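Local coordinates for protein (tenascin) (Gallus gallus, PDB 1QR4), which probably acts as an adhesion protein of the extracellular matrix, one of its two fibronectin type III domains here carrying a putative heparin-binding site, at residues E70-L75 against T88-T93; A111-T116 against T147-V152. All blocks are in the same frame, centred on the assembly; numbering follows the deposited sequence.

Interaction 1 of 2, residues E70-L75 against T88-T93; sequences EYTISL and TIKGST
Y71 and I73 of strand F meet G91 and I89 of strand G in the F-G hairpin of the first of the two fibronectin type III domains in this fragment. The two antiparallel strands are tied by four backbone bonds: Y71 N to G91 O (2.7 Å) with its return from G91 N to Y71 O, and I73 N to I89 O with its return from I89 N to I73 O (2.8 Å). Side chains alternate between two faces. Inward, I73 CB packs on I89 CG1 at 4.1 Å; I73 continues to L23 and L25, and I89 to L13 and V15, as branched apolar residues should between two sheets. With CG anti to the carbonyl carbon (chi1 -69°), the Y71 ring sits with its edge at G91 O, which lies in the ring plane; the hydroxyl bonds to D66 N. On the other face sit residues suited to water. T72 CG2 touches T88 CG2 at 3.9 Å, while the T72 and K90 side chains lie side by side, T72 OG1 4.1 Å from K90 CE. E70 and K90 cross obliquely, E70 OE2 lying 3.9 Å from K90 CB. The charges themselves, E70 OE2 and K90 NZ, remain 6.5 Å apart, so they may attract each other but form no salt bridge. K90, at this polar surface, belongs to the putative heparin-binding site. The reach of Y71 OH back to D66, five residues earlier, is the tyrosine corner characteristic of Greek-key sandwiches such as this domain.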
ATOM      1  N   GLU A  70       0.422  10.758   0.724  1.00 29.15           N
ATOM      2  CA  GLU A  70       1.789  11.217   0.586  1.00 27.29           C
ATOM      3  C   GLU A  70       2.275  11.841   1.883  1.00 23.90           C
ATOM      4  O   GLU A  70       1.513  12.476   2.587  1.00 29.56           O
ATOM      5  CB  GLU A  70       1.904  12.206  -0.564  1.00 38.40           C
ATOM      6  CG  GLU A  70       3.322  12.676  -0.830  1.00 55.62           C
ATOM      7  CD  GLU A  70       3.439  13.469  -2.112  1.00 72.02           C
ATOM      8  OE1 GLU A  70       2.651  14.423  -2.299  1.00 69.62           O
ATOM      9  OE2 GLU A  70       4.318  13.130  -2.934  1.00 76.66           O
ATOM     10  N   TYR A  71       3.544  11.634   2.204  1.00 30.84           N
ATOM     11  CA  TYR A  71       4.139  12.190   3.415  1.00 29.72           C
ATOM     12  C   TYR A  71       5.445  12.948   3.154  1.00 31.11           C
ATOM     13  O   TYR A  71       6.274  12.542   2.334  1.00 41.03           O
ATOM     14  CB  TYR A  71       4.460  11.083   4.424  1.00 22.00           C
ATOM     15  CG  TYR A  71       3.273  10.412   5.043  1.00 30.35           C
ATOM     16  CD1 TYR A  71       2.716   9.271   4.467  1.00 42.43           C
ATOM     17  CD2 TYR A  71       2.730  10.881   6.228  1.00 23.01           C
ATOM     18  CE1 TYR A  71       1.654   8.614   5.057  1.00 34.71           C
ATOM     19  CE2 TYR A  71       1.664  10.227   6.826  1.00 45.50           C
ATOM     20  CZ  TYR A  71       1.133   9.093   6.232  1.00 41.45           C
ATOM     21  OH  TYR A  71       0.075   8.441   6.817  1.00 60.49           O
ATOM     22  N   THR A  72       5.633  14.043   3.870  1.00 32.79           N
ATOM     23  CA  THR A  72       6.859  14.793   3.749  1.00 30.06           C
ATOM     24  C   THR A  72       7.690  14.222   4.880  1.00 23.22           C
ATOM     25  O   THR A  72       7.310  14.332   6.047  1.00 25.59           O
ATOM     26  CB  THR A  72       6.628  16.293   3.971  1.00 32.88           C
ATOM     27  OG1 THR A  72       5.754  16.788   2.951  1.00 41.58           O
ATOM     28  CG2 THR A  72       7.947  17.053   3.910  1.00 36.36           C
ATOM     29  N   ILE A  73       8.775  13.537   4.538  1.00 23.89           N
ATOM     30  CA  ILE A  73       9.628  12.947   5.557  1.00 20.06           C
ATOM     31  C   ILE A  73      10.940  13.701   5.659  1.00 25.32           C
ATOM     32  O   ILE A  73      11.590  13.969   4.651  1.00 27.51           O
ATOM     33  CB  ILE A  73       9.932  11.444   5.256  1.00 25.74           C
ATOM     34  CG1 ILE A  73       8.628  10.652   5.144  1.00 28.03           C
ATOM     35  CG2 ILE A  73      10.759  10.827   6.394  1.00 10.68           C
ATOM     36  CD1 ILE A  73       8.766   9.292   4.483  1.00 18.84           C
ATOM     37  N   SER A  74      11.316  14.048   6.884  1.00 34.19           N
ATOM     38  CA  SER A  74      12.573  14.736   7.144  1.00 32.77           C
ATOM     39  C   SER A  74      13.324  14.150   8.337  1.00 16.87           C
ATOM     40  O   SER A  74      12.768  13.897   9.406  1.00 22.12           O
ATOM     41  CB  SER A  74      12.375  16.249   7.319  1.00 37.39           C
ATOM     42  OG  SER A  74      11.453  16.540   8.352  1.00 57.34           O
ATOM     43  N   LEU A  75      14.608  13.934   8.117  1.00 25.47           N
ATOM     44  CA  LEU A  75      15.490  13.378   9.121  1.00 24.47           C
ATOM     45  C   LEU A  75      16.542  14.414   9.472  1.00 32.68           C
ATOM     46  O   LEU A  75      17.016  15.154   8.609  1.00 29.62           O
ATOM     47  CB  LEU A  75      16.171  12.134   8.564  1.00 18.03           C
ATOM     48  CG  LEU A  75      16.992  11.353   9.565  1.00  7.22           C
ATOM     49  CD1 LEU A  75      16.083  10.750  10.610  1.00 12.69           C
ATOM     50  CD2 LEU A  75      17.726  10.296   8.830  1.00 29.19           C
ATOM     51  N   THR A  88      15.334  16.150   3.502  1.00 34.70           N
ATOM     52  CA  THR A  88      13.939  15.887   3.202  1.00 32.62           C
ATOM     53  C   THR A  88      13.595  15.151   1.920  1.00 42.63           C
ATOM     54  O   THR A  88      14.284  15.277   0.902  1.00 49.20           O
ATOM     55  CB  THR A  88      13.146  17.201   3.233  1.00 35.97           C
ATOM     56  OG1 THR A  88      13.194  17.753   4.557  1.00 40.54           O
ATOM     57  CG2 THR A  88      11.693  16.977   2.841  1.00 60.06           C
ATOM     58  N   ILE A  89      12.535  14.350   2.004  1.00 35.27           N
ATOM     59  CA  ILE A  89      12.004  13.595   0.876  1.00 32.60           C
ATOM     60  C   ILE A  89      10.511  13.391   1.084  1.00 39.84           C
ATOM     61  O   ILE A  89       9.978  13.569   2.190  1.00 35.93           O
ATOM     62  CB  ILE A  89      12.598  12.168   0.713  1.00 28.35           C
ATOM     63  CG1 ILE A  89      12.341  11.335   1.969  1.00 33.19           C
ATOM     64  CG2 ILE A  89      14.047  12.213   0.323  1.00 24.17           C
ATOM     65  CD1 ILE A  89      12.199   9.846   1.704  1.00 38.34           C
ATOM     66  N   LYS A  90       9.859  12.982   0.003  1.00 38.85           N
ATOM     67  CA  LYS A  90       8.443  12.694   0.008  1.00 32.20           C
ATOM     68  C   LYS A  90       8.244  11.241  -0.390  1.00 29.98           C
ATOM     69  O   LYS A  90       8.965  10.684  -1.220  1.00 33.68           O
ATOM     70  CB  LYS A  90       7.696  13.608  -0.955  1.00 29.86           C
ATOM     71  CG  LYS A  90       7.617  15.045  -0.493  1.00 45.76           C
ATOM     72  CD  LYS A  90       6.819  15.901  -1.466  1.00 64.24           C
ATOM     73  CE  LYS A  90       6.713  17.329  -0.964  1.00 79.27           C
ATOM     74  NZ  LYS A  90       8.059  17.928  -0.732  1.00 79.72           N
ATOM     75  N   GLY A  91       7.284  10.616   0.262  1.00 40.62           N
ATOM     76  CA  GLY A  91       6.975   9.233  -0.014  1.00 42.34           C
ATOM     77  C   GLY A  91       5.498   9.052   0.246  1.00 42.77           C
ATOM     78  O   GLY A  91       4.962   9.531   1.250  1.00 39.55           O
ATOM     79  N   SER A  92       4.819   8.427  -0.701  1.00 38.03           N
ATOM     80  CA  SER A  92       3.405   8.181  -0.557  1.00 33.85           C
ATOM     81  C   SER A  92       3.180   6.685  -0.409  1.00 33.79           C
ATOM     82  O   SER A  92       3.907   5.880  -0.996  1.00 39.03           O
ATOM     83  CB  SER A  92       2.665   8.719  -1.774  1.00 39.77           C
ATOM     84  OG  SER A  92       3.286   8.277  -2.963  1.00 58.61           O
ATOM     85  N   THR A  93       2.226   6.314   0.442  1.00 41.11           N
ATOM     86  CA  THR A  93       1.887   4.902   0.649  1.00 34.05           C
ATOM     87  C   THR A  93       1.093   4.420  -0.562  1.00 38.34           C
ATOM     88  O   THR A  93       0.539   5.237  -1.310  1.00 64.78           O
ATOM     89  CB  THR A  93       1.010   4.697   1.898  1.00 23.37           C
ATOM     90  OG1 THR A  93      -0.044   5.669   1.908  1.00 29.00           O
ATOM     91  CG2 THR A  93       1.836   4.811   3.165  1.00 21.09           C
TER

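Interaction 2 of 2, residues A111-T116 against T147-V152; sequences ATVSWT and TRTKLV
A111 and L151 pair where strand B meets strand E in the second of the two fibronectin type III domains in this fragment, both belonging to its three-stranded sheet. A111 N bonds to L151 O, and L151 N returns to A111 O at 2.8 Å; the small A111 faces the buried side together with L151. Next, T112 turns to the outer face, where its CG2 methyl lies 4.1 Å from R148 NH1; threonine, beta-branched and part polar, suits this partly exposed strand position. V113 goes inward again: its CG1 lies between backbone N and carbonyl carbon (chi1 49°) and meets T149 CG2 at 3.7 Å and L151 CG at 4.0 Å. T149 N gives V113 O a nearly straight bond, but the bond from V113 N to T149 O is weak. S114, back on the outer face, sets its CB over one face of the R148 guanidinium, and its OG gives a bond to T147 O. W115 closes the walk inside the sandwich, where its large ring also meets Y125, V142 and I164. R148 CA lies 4.0 Å from the centroid of the six-membered ring, 25° off the normal, a CH-pi contact over the face. An alanine in place of W115 would probably open a gap beneath the T147-R148 backbone and leave R148 CA without its aromatic partner. T147 OG1, anti to its own backbone N (chi1 175°), donates to W115 O. T147 O, 3.5 Å above the centre of the indole, accepts from S114 OG and W115 N, which approach it from opposite faces of its carbonyl plane.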
ATOM      1  N   ALA A 111     -21.511 -16.198 -11.200  1.00 54.35           N
ATOM      2  CA  ALA A 111     -21.350 -15.938  -9.774  1.00 47.58           C
ATOM      3  C   ALA A 111     -21.200 -14.462  -9.465  1.00 47.60           C
ATOM      4  O   ALA A 111     -20.586 -13.709 -10.221  1.00 55.94           O
ATOM      5  CB  ALA A 111     -20.157 -16.701  -9.226  1.00 54.62           C
ATOM      6  N   THR A 112     -21.770 -14.060  -8.339  1.00 43.68           N
ATOM      7  CA  THR A 112     -21.703 -12.683  -7.896  1.00 52.27           C
ATOM      8  C   THR A 112     -20.576 -12.538  -6.878  1.00 55.47           C
ATOM      9  O   THR A 112     -20.706 -12.978  -5.730  1.00 57.63           O
ATOM     10  CB  THR A 112     -23.048 -12.223  -7.247  1.00 63.54           C
ATOM     11  OG1 THR A 112     -24.073 -12.162  -8.246  1.00 76.36           O
ATOM     12  CG2 THR A 112     -22.914 -10.840  -6.590  1.00 62.24           C
ATOM     13  N   VAL A 113     -19.453 -11.971  -7.321  1.00 50.33           N
ATOM     14  CA  VAL A 113     -18.321 -11.727  -6.434  1.00 34.70           C
ATOM     15  C   VAL A 113     -18.509 -10.336  -5.842  1.00 33.07           C
ATOM     16  O   VAL A 113     -18.906  -9.402  -6.537  1.00 38.17           O
ATOM     17  CB  VAL A 113     -16.971 -11.855  -7.173  1.00 36.28           C
ATOM     18  CG1 VAL A 113     -16.986 -11.068  -8.456  1.00 28.76           C
ATOM     19  CG2 VAL A 113     -15.842 -11.409  -6.271  1.00 38.38           C
ATOM     20  N   SER A 114     -18.300 -10.225  -4.539  1.00 30.69           N
ATOM     21  CA  SER A 114     -18.460  -8.963  -3.834  1.00 34.61           C
ATOM     22  C   SER A 114     -17.234  -8.717  -2.945  1.00 37.29           C
ATOM     23  O   SER A 114     -16.489  -9.652  -2.638  1.00 39.85           O
ATOM     24  CB  SER A 114     -19.733  -9.021  -2.997  1.00 28.44           C
ATOM     25  OG  SER A 114     -19.851  -7.895  -2.155  1.00 56.23           O
ATOM     26  N   TRP A 115     -16.996  -7.460  -2.566  1.00 42.06           N
ATOM     27  CA  TRP A 115     -15.836  -7.123  -1.721  1.00 42.64           C
ATOM     28  C   TRP A 115     -16.090  -5.941  -0.823  1.00 27.85           C
ATOM     29  O   TRP A 115     -16.915  -5.102  -1.128  1.00 34.85           O
ATOM     30  CB  TRP A 115     -14.607  -6.800  -2.577  1.00 33.45           C
ATOM     31  CG  TRP A 115     -14.874  -5.717  -3.561  1.00 37.25           C
ATOM     32  CD1 TRP A 115     -14.753  -4.377  -3.355  1.00 30.01           C
ATOM     33  CD2 TRP A 115     -15.391  -5.880  -4.889  1.00 35.36           C
ATOM     34  NE1 TRP A 115     -15.174  -3.691  -4.468  1.00 38.28           N
ATOM     35  CE2 TRP A 115     -15.570  -4.586  -5.427  1.00 29.53           C
ATOM     36  CE3 TRP A 115     -15.723  -6.995  -5.677  1.00 22.68           C
ATOM     37  CZ2 TRP A 115     -16.069  -4.370  -6.721  1.00 37.99           C
ATOM     38  CZ3 TRP A 115     -16.221  -6.782  -6.968  1.00 35.04           C
ATOM     39  CH2 TRP A 115     -16.387  -5.477  -7.473  1.00 34.18           C
ATOM     40  N   THR A 116     -15.376  -5.873   0.289  1.00 43.01           N
ATOM     41  CA  THR A 116     -15.558  -4.749   1.187  1.00 51.88           C
ATOM     42  C   THR A 116     -14.471  -3.707   0.914  1.00 55.34           C
ATOM     43  O   THR A 116     -13.271  -3.995   0.945  1.00 51.68           O
ATOM     44  CB  THR A 116     -15.629  -5.167   2.685  1.00 54.18           C
ATOM     45  OG1 THR A 116     -14.313  -5.387   3.203  1.00 68.02           O
ATOM     46  CG2 THR A 116     -16.471  -6.443   2.838  1.00 60.99           C
ATOM     47  N   THR A 147     -19.525  -2.088  -5.299  1.00 58.06           N
ATOM     48  CA  THR A 147     -18.927  -2.990  -4.324  1.00 44.31           C
ATOM     49  C   THR A 147     -19.118  -4.464  -4.695  1.00 50.69           C
ATOM     50  O   THR A 147     -18.804  -5.360  -3.907  1.00 53.32           O
ATOM     51  CB  THR A 147     -19.510  -2.701  -2.923  1.00 52.49           C
ATOM     52  OG1 THR A 147     -19.019  -3.649  -1.969  1.00 67.41           O
ATOM     53  CG2 THR A 147     -21.026  -2.761  -2.956  1.00 61.05           C
ATOM     54  N   ARG A 148     -19.595  -4.715  -5.915  1.00 52.49           N
ATOM     55  CA  ARG A 148     -19.825  -6.084  -6.386  1.00 51.93           C
ATOM     56  C   ARG A 148     -19.999  -6.179  -7.895  1.00 45.05           C
ATOM     57  O   ARG A 148     -20.264  -5.182  -8.568  1.00 51.67           O
ATOM     58  CB  ARG A 148     -21.069  -6.693  -5.715  1.00 58.68           C
ATOM     59  CG  ARG A 148     -22.405  -6.063  -6.123  1.00 48.78           C
ATOM     60  CD  ARG A 148     -23.579  -6.771  -5.469  1.00 68.23           C
ATOM     61  NE  ARG A 148     -23.435  -6.839  -4.013  1.00 87.39           N
ATOM     62  CZ  ARG A 148     -24.041  -7.738  -3.239  1.00 90.87           C
ATOM     63  NH1 ARG A 148     -24.840  -8.648  -3.779  1.00 83.98           N
ATOM     64  NH2 ARG A 148     -23.825  -7.749  -1.927  1.00 84.81           N
ATOM     65  N   THR A 149     -19.833  -7.386  -8.426  1.00 43.17           N
ATOM     66  CA  THR A 149     -20.026  -7.617  -9.852  1.00 46.94           C
ATOM     67  C   THR A 149     -20.423  -9.061 -10.138  1.00 54.91           C
ATOM     68  O   THR A 149     -20.283  -9.956  -9.297  1.00 59.41           O
ATOM     69  CB  THR A 149     -18.797  -7.221 -10.722  1.00 39.31           C
ATOM     70  OG1 THR A 149     -19.231  -6.923 -12.059  1.00 43.73           O
ATOM     71  CG2 THR A 149     -17.790  -8.366 -10.789  1.00 53.92           C
ATOM     72  N   LYS A 150     -20.927  -9.255 -11.349  1.00 58.17           N
ATOM     73  CA  LYS A 150     -21.395 -10.539 -11.819  1.00 64.27           C
ATOM     74  C   LYS A 150     -20.397 -11.112 -12.804  1.00 58.77           C
ATOM     75  O   LYS A 150     -19.884 -10.395 -13.665  1.00 51.84           O
ATOM     76  CB  LYS A 150     -22.757 -10.348 -12.506  1.00 83.98           C
ATOM     77  CG  LYS A 150     -22.749  -9.275 -13.611  1.00 99.10           C
ATOM     78  CD  LYS A 150     -24.129  -9.000 -14.209  1.00100.00           C
ATOM     79  CE  LYS A 150     -25.015  -8.194 -13.266  1.00 99.93           C
ATOM     80  NZ  LYS A 150     -26.285  -7.777 -13.937  1.00 99.96           N
ATOM     81  N   LEU A 151     -20.066 -12.385 -12.626  1.00 47.99           N
ATOM     82  CA  LEU A 151     -19.157 -13.058 -13.540  1.00 52.54           C
ATOM     83  C   LEU A 151     -20.035 -13.972 -14.395  1.00 55.97           C
ATOM     84  O   LEU A 151     -21.000 -14.559 -13.890  1.00 57.24           O
ATOM     85  CB  LEU A 151     -18.085 -13.854 -12.780  1.00 54.39           C
ATOM     86  CG  LEU A 151     -17.083 -13.087 -11.903  1.00 46.89           C
ATOM     87  CD1 LEU A 151     -15.952 -14.002 -11.477  1.00 38.13           C
ATOM     88  CD2 LEU A 151     -16.511 -11.922 -12.669  1.00 49.30           C
ATOM     89  N   VAL A 152     -19.750 -14.026 -15.694  1.00 41.69           N
ATOM     90  CA  VAL A 152     -20.520 -14.855 -16.620  1.00 41.23           C
ATOM     91  C   VAL A 152     -19.612 -15.707 -17.473  1.00 54.59           C
ATOM     92  O   VAL A 152     -18.394 -15.528 -17.463  1.00 69.32           O
ATOM     93  CB  VAL A 152     -21.383 -14.010 -17.566  1.00 50.36           C
ATOM     94  CG1 VAL A 152     -22.325 -13.111 -16.765  1.00 37.86           C
ATOM     95  CG2 VAL A 152     -20.493 -13.201 -18.519  1.00 37.35           C
TER

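How the interactions relate
The two contacts belong to successive domains of one elongated chain: their centres are 36 Å apart, on opposite sides of the chain's centre, and their nearest atoms about 16 Å apart, so they do not touch. They also sample different halves of the same fold. Interaction 1 joins the F and G strands of the four-stranded sheet in the first domain, interaction 2 the B and E strands of the three-stranded sheet in the second. W27, which packs on L75 in the first domain, lies on strand B as W115 does in the second. The putative heparin-binding site includes K90 of interaction 1, whereas 111-116 and 147-152 lie away from it.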